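Local atomic coordinates of RhCC (Rhodococcus jostii RHA1, PDB entry 4U5P), a protein that probably acts as an unusual cofactor-independent oxygenase, belongs to the tautomerase superfamily and binds magnesium. Residues W3-P8 with V62-D67; L81-A86 with I103-T108. All coordinates share one frame; numbering follows the deposited sequence.

Contact 1: W3-P8 with V62-D67; sequences WEIFTP and VRIRLD
R65 O takes the backbone N of E4 at 2.8 Å and also a weak bond from water 1. The same water donates to E4 OE1 and accepts from R65 NH1, bridging a carboxylate and a guanidinium that do not form a salt bridge with each other. R65 NH1 binds D67 OD1 as well, at 2.9 Å from above the carboxylate plane, while R65 NE pairs with D67 of the second subunit. R65 N returns a bond to E4 O, and F6 N and R63 N exchange another pair with R63 O and F6 O, as befits antiparallel strands 3-8 and 62-67. R63 O also lies at the edge of the F6 ring, in its plane, 3.4 Å from CD1.

W3, I5, I64 and L66 occupy the apolar face. L66 CD2 sits over the six-membered ring of W3, 3.9 Å from its centroid and 6° off the normal, and CD1 lies over the same face near the NE1-CE2 bond, 3.7 Å from NE1. CG of L66 stands between its own backbone N and carbonyl carbon (chi1 50°), which helps lay both methyls over the indole. I64 CG2 meets W3 CE3 obliquely at 3.7 Å, and I5 CG2 touches V62 CG1 at 3.8 Å. With an alanine at W3, both methyls of L66 would probably lose the surface they rest on, and Y28 OH of helix 14-32 its NE1 partner. The side chains thus divide by face: hydrocarbon meets helix 14-32, while F6 and the charged groups with their water lie on the face turned to the other subunits.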
ATOM      1  N   TRP B   3       8.450   4.657  -2.144  1.00 13.81           N
ATOM      2  CA  TRP B   3       7.585   5.474  -3.001  1.00 10.72           C
ATOM      3  C   TRP B   3       6.894   4.635  -4.076  1.00 12.48           C
ATOM      4  O   TRP B   3       7.540   3.863  -4.778  1.00 13.46           O
ATOM      5  CB  TRP B   3       8.394   6.574  -3.699  1.00 12.65           C
ATOM      6  CG  TRP B   3       8.866   7.727  -2.848  1.00 10.98           C
ATOM      7  CD1 TRP B   3       9.659   7.669  -1.736  1.00 13.89           C
ATOM      8  CD2 TRP B   3       8.592   9.121  -3.070  1.00 11.41           C
ATOM      9  NE1 TRP B   3       9.896   8.939  -1.256  1.00 11.03           N
ATOM     10  CE2 TRP B   3       9.242   9.844  -2.049  1.00 12.07           C
ATOM     11  CE3 TRP B   3       7.862   9.824  -4.034  1.00 14.19           C
ATOM     12  CZ2 TRP B   3       9.201  11.230  -1.973  1.00 12.35           C
ATOM     13  CZ3 TRP B   3       7.805  11.204  -3.947  1.00 14.02           C
ATOM     14  CH2 TRP B   3       8.469  11.892  -2.921  1.00 14.64           C
ATOM     15  N   GLU B   4       5.579   4.806  -4.209  1.00 10.74           N
ATOM     16  CA  GLU B   4       4.820   4.262  -5.331  1.00 12.43           C
ATOM     17  C   GLU B   4       4.316   5.403  -6.168  1.00 12.28           C
ATOM     18  O   GLU B   4       3.723   6.347  -5.639  1.00 13.44           O
ATOM     19  CB  GLU B   4       3.626   3.428  -4.875  1.00 14.13           C
ATOM     20  CG  GLU B   4       3.942   2.152  -4.145  1.00 18.16           C
ATOM     21  CD  GLU B   4       2.659   1.489  -3.676  1.00 21.94           C
ATOM     22  OE1 GLU B   4       2.058   2.019  -2.724  1.00 27.76           O
ATOM     23  OE2 GLU B   4       2.233   0.480  -4.281  1.00 26.58           O
ATOM     24  N   ILE B   5       4.553   5.319  -7.468  1.00  9.72           N
ATOM     25  CA  ILE B   5       4.086   6.334  -8.384  1.00 13.74           C
ATOM     26  C   ILE B   5       3.244   5.689  -9.481  1.00 15.89           C
ATOM     27  O   ILE B   5       3.750   5.000 -10.362  1.00 12.49           O
ATOM     28  CB  ILE B   5       5.254   7.122  -8.973  1.00 12.09           C
ATOM     29  CG1 ILE B   5       6.079   7.736  -7.833  1.00  9.71           C
ATOM     30  CG2 ILE B   5       4.722   8.218  -9.914  1.00 13.99           C
ATOM     31  CD1 ILE B   5       7.254   8.577  -8.284  1.00 13.75           C
ATOM     32  N   PHE B   6       1.939   5.912  -9.399  1.00 12.58           N
ATOM     33  CA  PHE B   6       0.997   5.408 -10.384  1.00 12.98           C
ATOM     34  C   PHE B   6       0.806   6.445 -11.478  1.00 14.14           C
ATOM     35  O   PHE B   6       0.371   7.550 -11.186  1.00 11.71           O
ATOM     36  CB  PHE B   6      -0.343   5.094  -9.715  1.00 14.04           C
ATOM     37  CG  PHE B   6      -0.251   4.055  -8.628  1.00 15.26           C
ATOM     38  CD1 PHE B   6       0.021   4.416  -7.317  1.00 14.94           C
ATOM     39  CD2 PHE B   6      -0.455   2.721  -8.917  1.00 19.60           C
ATOM     40  CE1 PHE B   6       0.099   3.453  -6.317  1.00 18.29           C
ATOM     41  CE2 PHE B   6      -0.381   1.759  -7.918  1.00 30.38           C
ATOM     42  CZ  PHE B   6      -0.110   2.132  -6.621  1.00 23.01           C
ATOM     43  N   THR B   7       1.099   6.074 -12.725  1.00 12.82           N
ATOM     44  CA  THR B   7       1.060   7.014 -13.840  1.00 21.95           C
ATOM     45  C   THR B   7       0.237   6.455 -14.993  1.00 13.34           C
ATOM     46  O   THR B   7       0.043   5.243 -15.095  1.00 19.04           O
ATOM     47  CB  THR B   7       2.476   7.316 -14.380  1.00 26.92           C
ATOM     48  OG1 THR B   7       2.956   6.187 -15.117  1.00 20.32           O
ATOM     49  CG2 THR B   7       3.455   7.626 -13.249  1.00 21.94           C
ATOM     50  N   PRO B   8      -0.226   7.341 -15.888  1.00 13.12           N
ATOM     51  CA  PRO B   8      -0.783   6.869 -17.158  1.00 18.06           C
ATOM     52  C   PRO B   8       0.246   6.017 -17.906  1.00 20.71           C
ATOM     53  O   PRO B   8       1.443   6.241 -17.724  1.00 16.37           O
ATOM     54  CB  PRO B   8      -1.095   8.171 -17.916  1.00 20.06           C
ATOM     55  CG  PRO B   8      -1.240   9.203 -16.875  1.00 18.81           C
ATOM     56  CD  PRO B   8      -0.283   8.805 -15.767  1.00 13.98           C
ATOM     57  N   VAL B  62      -1.553  11.406 -11.934  1.00 14.52           N
ATOM     58  CA  VAL B  62      -0.454  10.708 -11.264  1.00 14.82           C
ATOM     59  C   VAL B  62      -0.725  10.682  -9.765  1.00 15.62           C
ATOM     60  O   VAL B  62      -0.867  11.731  -9.147  1.00 15.93           O
ATOM     61  CB  VAL B  62       0.905  11.378 -11.548  1.00 11.88           C
ATOM     62  CG1 VAL B  62       2.018  10.712 -10.742  1.00 11.71           C
ATOM     63  CG2 VAL B  62       1.220  11.323 -13.046  1.00 16.24           C
ATOM     64  N   ARG B  63      -0.812   9.486  -9.185  1.00 11.22           N
ATOM     65  CA  ARG B  63      -1.083   9.346  -7.763  1.00  8.85           C
ATOM     66  C   ARG B  63       0.165   8.796  -7.081  1.00 12.90           C
ATOM     67  O   ARG B  63       0.719   7.780  -7.513  1.00 11.80           O
ATOM     68  CB  ARG B  63      -2.287   8.439  -7.527  1.00 10.85           C
ATOM     69  CG  ARG B  63      -2.787   8.396  -6.084  1.00 12.22           C
ATOM     70  CD  ARG B  63      -3.175   9.784  -5.602  1.00 12.85           C
ATOM     71  NE  ARG B  63      -3.915   9.807  -4.343  1.00 12.05           N
ATOM     72  CZ  ARG B  63      -3.367   9.731  -3.136  1.00 15.10           C
ATOM     73  NH1 ARG B  63      -2.053   9.579  -3.007  1.00 12.10           N
ATOM     74  NH2 ARG B  63      -4.147   9.783  -2.054  1.00 15.44           N
ATOM     75  N   ILE B  64       0.621   9.491  -6.041  1.00  9.87           N
ATOM     76  CA  ILE B  64       1.847   9.105  -5.344  1.00 12.31           C
ATOM     77  C   ILE B  64       1.518   8.750  -3.905  1.00 11.14           C
ATOM     78  O   ILE B  64       0.824   9.485  -3.218  1.00 10.92           O
ATOM     79  CB  ILE B  64       2.901  10.233  -5.381  1.00  9.68           C
ATOM     80  CG1 ILE B  64       3.201  10.616  -6.835  1.00 14.16           C
ATOM     81  CG2 ILE B  64       4.208   9.801  -4.682  1.00 11.78           C
ATOM     82  CD1 ILE B  64       3.938  11.920  -6.979  1.00 43.34           C
ATOM     83  N   ARG B  65       2.045   7.623  -3.448  1.00 12.46           N
ATOM     84  CA  ARG B  65       1.908   7.213  -2.056  1.00 11.11           C
ATOM     85  C   ARG B  65       3.271   6.740  -1.562  1.00 12.14           C
ATOM     86  O   ARG B  65       3.969   6.008  -2.275  1.00 14.41           O
ATOM     87  CB  ARG B  65       0.868   6.094  -1.913  1.00 10.78           C
ATOM     88  CG  ARG B  65       0.662   5.641  -0.493  1.00 15.10           C
ATOM     89  CD  ARG B  65      -0.090   4.339  -0.412  1.00 22.11           C
ATOM     90  NE  ARG B  65      -0.392   4.040   0.985  1.00 21.20           N
ATOM     91  CZ  ARG B  65       0.494   3.589   1.864  1.00 23.46           C
ATOM     92  NH1 ARG B  65       1.764   3.355   1.516  1.00 21.78           N
ATOM     93  NH2 ARG B  65       0.105   3.373   3.109  1.00 32.84           N
ATOM     94  N   LEU B  66       3.670   7.165  -0.365  1.00 11.96           N
ATOM     95  CA  LEU B  66       4.921   6.662   0.206  1.00 12.95           C
ATOM     96  C   LEU B  66       4.831   6.291   1.670  1.00 10.36           C
ATOM     97  O   LEU B  66       4.010   6.832   2.401  1.00 11.20           O
ATOM     98  CB  LEU B  66       6.050   7.674   0.027  1.00 15.86           C
ATOM     99  CG  LEU B  66       5.837   9.123   0.427  1.00 18.70           C
ATOM    100  CD1 LEU B  66       7.102   9.781   0.943  1.00 19.46           C
ATOM    101  CD2 LEU B  66       5.343   9.870  -0.802  1.00 20.78           C
ATOM    102  N   ASP B  67       5.681   5.331   2.063  1.00 10.03           N
ATOM    103  CA  ASP B  67       5.942   5.010   3.462  1.00 11.98           C
ATOM    104  C   ASP B  67       7.283   5.579   3.877  1.00 12.17           C
ATOM    105  O   ASP B  67       8.269   5.470   3.145  1.00 14.32           O
ATOM    106  CB  ASP B  67       5.961   3.496   3.721  1.00 12.26           C
ATOM    107  CG  ASP B  67       4.588   2.852   3.640  1.00 16.01           C
ATOM    108  OD1 ASP B  67       3.570   3.545   3.832  1.00 13.68           O
ATOM    109  OD2 ASP B  67       4.531   1.624   3.411  1.00 14.93           O
TER
HETATM  110  O   HOH W   1       3.188   3.427  -0.976  1.00 21.07           O

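Contact 2: L81-A86 with I103-T108. With MG (magnesium ion), chain F.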
ATOM      1  N   LEU B  81       7.917  21.019   5.734  1.00 15.85           N
ATOM      2  CA  LEU B  81       9.077  21.159   4.863  1.00 14.35           C
ATOM      3  C   LEU B  81       9.216  19.940   3.955  1.00 13.00           C
ATOM      4  O   LEU B  81       9.514  20.089   2.772  1.00 14.15           O
ATOM      5  CB  LEU B  81      10.350  21.374   5.686  1.00 15.14           C
ATOM      6  CG  LEU B  81      11.639  21.537   4.865  1.00 18.97           C
ATOM      7  CD1 LEU B  81      11.562  22.747   3.944  1.00 28.73           C
ATOM      8  CD2 LEU B  81      12.837  21.653   5.785  1.00 24.95           C
ATOM      9  N   MET B  82       8.990  18.743   4.500  1.00 12.77           N
ATOM     10  CA  MET B  82       9.037  17.516   3.700  1.00 15.52           C
ATOM     11  C   MET B  82       8.071  17.590   2.504  1.00 16.31           C
ATOM     12  O   MET B  82       8.447  17.257   1.376  1.00 14.68           O
ATOM     13  CB  MET B  82       8.693  16.297   4.552  1.00 15.26           C
ATOM     14  CG  MET B  82       8.562  14.985   3.768  1.00 14.97           C
ATOM     15  SD  MET B  82      10.124  14.410   3.055  1.00 19.53           S
ATOM     16  CE  MET B  82       9.512  13.597   1.572  1.00 19.28           C
ATOM     17  N   MET B  83       6.834  18.009   2.745  1.00 14.72           N
ATOM     18  CA  MET B  83       5.862  18.103   1.652  1.00 12.59           C
ATOM     19  C   MET B  83       6.307  19.170   0.635  1.00 16.56           C
ATOM     20  O   MET B  83       6.180  18.977  -0.572  1.00 12.44           O
ATOM     21  CB  MET B  83       4.455  18.426   2.178  1.00 14.60           C
ATOM     22  CG  MET B  83       3.894  17.446   3.217  1.00 17.00           C
ATOM     23  SD  MET B  83       4.003  15.690   2.791  1.00 17.25           S
ATOM     24  CE  MET B  83       2.885  15.575   1.389  1.00 16.63           C
ATOM     25  N   THR B  84       6.837  20.287   1.123  1.00 13.59           N
ATOM     26  CA  THR B  84       7.286  21.375   0.250  1.00 13.12           C
ATOM     27  C   THR B  84       8.406  20.917  -0.678  1.00 15.60           C
ATOM     28  O   THR B  84       8.372  21.166  -1.886  1.00 14.71           O
ATOM     29  CB  THR B  84       7.761  22.589   1.083  1.00 14.91           C
ATOM     30  OG1 THR B  84       6.651  23.143   1.792  1.00 19.36           O
ATOM     31  CG2 THR B  84       8.379  23.673   0.198  1.00 21.64           C
ATOM     32  N   VAL B  85       9.399  20.243  -0.114  1.00 15.10           N
ATOM     33  CA  VAL B  85      10.525  19.776  -0.903  1.00 13.34           C
ATOM     34  C   VAL B  85      10.073  18.688  -1.874  1.00 15.09           C
ATOM     35  O   VAL B  85      10.533  18.648  -3.014  1.00 16.06           O
ATOM     36  CB  VAL B  85      11.665  19.270   0.002  1.00 17.83           C
ATOM     37  CG1 VAL B  85      12.775  18.626  -0.828  1.00 17.63           C
ATOM     38  CG2 VAL B  85      12.211  20.434   0.835  1.00 15.67           C
ATOM     39  N   ALA B  86       9.167  17.817  -1.435  1.00 11.82           N
ATOM     40  CA  ALA B  86       8.630  16.784  -2.317  1.00 14.88           C
ATOM     41  C   ALA B  86       7.977  17.422  -3.545  1.00 13.76           C
ATOM     42  O   ALA B  86       8.225  16.999  -4.672  1.00 15.95           O
ATOM     43  CB  ALA B  86       7.633  15.902  -1.584  1.00 14.61           C
ATOM     44  N   ILE B 103      -0.591  13.388  -3.447  1.00  9.19           N
ATOM     45  CA  ILE B 103       0.464  12.660  -2.747  1.00  8.92           C
ATOM     46  C   ILE B 103       0.140  12.554  -1.269  1.00 10.98           C
ATOM     47  O   ILE B 103      -0.353  13.514  -0.672  1.00 10.46           O
ATOM     48  CB  ILE B 103       1.834  13.360  -2.928  1.00 11.15           C
ATOM     49  CG1 ILE B 103       2.944  12.577  -2.219  1.00 15.11           C
ATOM     50  CG2 ILE B 103       1.779  14.801  -2.397  1.00 13.57           C
ATOM     51  CD1 ILE B 103       4.357  13.028  -2.600  1.00 13.55           C
ATOM     52  N   HIS B 104       0.399  11.395  -0.666  1.00 10.65           N
ATOM     53  CA  HIS B 104       0.364  11.322   0.790  1.00  8.56           C
ATOM     54  C   HIS B 104       1.403  10.357   1.338  1.00  7.57           C
ATOM     55  O   HIS B 104       1.939   9.520   0.603  1.00  9.06           O
ATOM     56  CB  HIS B 104      -1.036  10.960   1.303  1.00 10.10           C
ATOM     57  CG  HIS B 104      -1.441   9.533   1.086  1.00 10.51           C
ATOM     58  ND1 HIS B 104      -1.832   9.051  -0.143  1.00 12.95           N
ATOM     59  CD2 HIS B 104      -1.582   8.505   1.953  1.00 12.31           C
ATOM     60  CE1 HIS B 104      -2.165   7.778  -0.032  1.00 14.40           C
ATOM     61  NE2 HIS B 104      -2.022   7.421   1.230  1.00 13.97           N
ATOM     62  N   ILE B 105       1.695  10.527   2.628  1.00  8.49           N
ATOM     63  CA  ILE B 105       2.732   9.769   3.320  1.00 10.12           C
ATOM     64  C   ILE B 105       2.164   9.056   4.532  1.00 10.49           C
ATOM     65  O   ILE B 105       1.336   9.610   5.265  1.00  9.25           O
ATOM     66  CB  ILE B 105       3.892  10.674   3.801  1.00 10.41           C
ATOM     67  CG1 ILE B 105       4.346  11.623   2.689  1.00 10.79           C
ATOM     68  CG2 ILE B 105       5.053   9.810   4.367  1.00 11.71           C
ATOM     69  CD1 ILE B 105       5.484  12.537   3.087  1.00 15.08           C
ATOM     70  N   ASP B 106       2.626   7.829   4.752  1.00  9.90           N
ATOM     71  CA  ASP B 106       2.379   7.140   6.013  1.00 12.65           C
ATOM     72  C   ASP B 106       3.714   6.885   6.705  1.00 12.02           C
ATOM     73  O   ASP B 106       4.735   6.729   6.050  1.00 15.05           O
ATOM     74  CB  ASP B 106       1.625   5.823   5.798  1.00 10.87           C
ATOM     75  CG  ASP B 106       1.019   5.274   7.093  1.00 17.11           C
ATOM     76  OD1 ASP B 106       0.764   6.084   8.013  1.00 16.51           O
ATOM     77  OD2 ASP B 106       0.759   4.048   7.186  1.00 14.36           O
ATOM     78  N   GLU B 107       3.698   6.877   8.028  1.00 12.08           N
ATOM     79  CA  GLU B 107       4.885   6.520   8.798  1.00 13.83           C
ATOM     80  C   GLU B 107       4.648   5.134   9.380  1.00 17.48           C
ATOM     81  O   GLU B 107       3.610   4.883  10.003  1.00 12.00           O
ATOM     82  CB  GLU B 107       5.173   7.559   9.888  1.00 15.71           C
ATOM     83  CG  GLU B 107       5.522   8.944   9.324  1.00 19.43           C
ATOM     84  CD  GLU B 107       5.885   9.963  10.405  1.00 22.10           C
ATOM     85  OE1 GLU B 107       5.075  10.163  11.330  1.00 28.31           O
ATOM     86  OE2 GLU B 107       6.967  10.584  10.321  1.00 17.74           O
ATOM     87  N   THR B 108       5.586   4.221   9.120  1.00 12.89           N
ATOM     88  CA  THR B 108       5.442   2.831   9.546  1.00 12.33           C
ATOM     89  C   THR B 108       6.581   2.470  10.518  1.00 12.52           C
ATOM     90  O   THR B 108       7.601   3.161  10.566  1.00 12.91           O
ATOM     91  CB  THR B 108       5.433   1.865   8.338  1.00 11.96           C
ATOM     92  OG1 THR B 108       6.719   1.854   7.713  1.00 13.47           O
ATOM     93  CG2 THR B 108       4.384   2.304   7.305  1.00 12.57           C
TER
HETATM   94 MG    MG F 203      -0.245   2.852   8.702  1.00  8.54          MG
HETATM   95  O   HOH W   2      -0.999   4.693   9.493  1.00 13.30           O
HETATM   96  O   HOH W   3       1.350   3.085  10.075  1.00 13.72           O
HETATM   97  O   HOH W   4      -1.245   2.021  10.315  1.00 11.90           O
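M83 and I105 reach toward each other tip to tip, M83 SD standing 3.5 Å from I105 CD1. The methionine starts off beside the strand rather than at it, and successive bends (chi1 -57°, chi2 -49°, chi3 -66°) bring its sulfur and methyl inward. M83 and I103 run past each other in opposite directions, M83 CE touching I103 CG2 at 4.0 Å, so one side chain serves two isoleucines that lie on the same face of the strand. M82, one residue earlier in the helix, adds a 4.0 Å contact from CG to I105 CD1, and A86 CB makes a looser one with I103 CD1. No hydrogen bond crosses this seam. Helix 76-90 and strand 100-107 are the second and third elements of a beta-alpha-beta unit that begins with strand 61-68, the motif repeated through the tautomerase superfamily; here the axes of 81-86 and 103-107 approach to 10.6 Å. I103 also packs on E87 and L90 farther along the helix.

H104 and D106 alternate with these isoleucines, and H104 turns away from the helix. D106 OD2 binds magnesium at 2.2 Å, together with three waters and D106 of each of the other two subunits, six ligands in all. Water 2 donates to D106 OD1 at 2.7 Å, and water 3 to the backbone O of E107 at 2.9 Å, tying the metal's water shell to the end of the strand.

In the fold
Both contacts are buried and share one sheet, in which strand 61-68 lies between strands 2-8 and 100-107. Contact 1 works within that sheet, by backbone pairing and by side chains on both faces; contact 2 joins the sheet to a helix through aliphatic and sulfur groups alone. They meet directly: L66 O probably accepts a hydrogen bond from D106 N, and R63 NH1 probably bonds to H104 ND1. L66 and I105 pack together on the helix-facing side. On the other side R65, D67, H104 and D106 form a polar layer facing the other subunits, in contrast to the apolar seam under the helix.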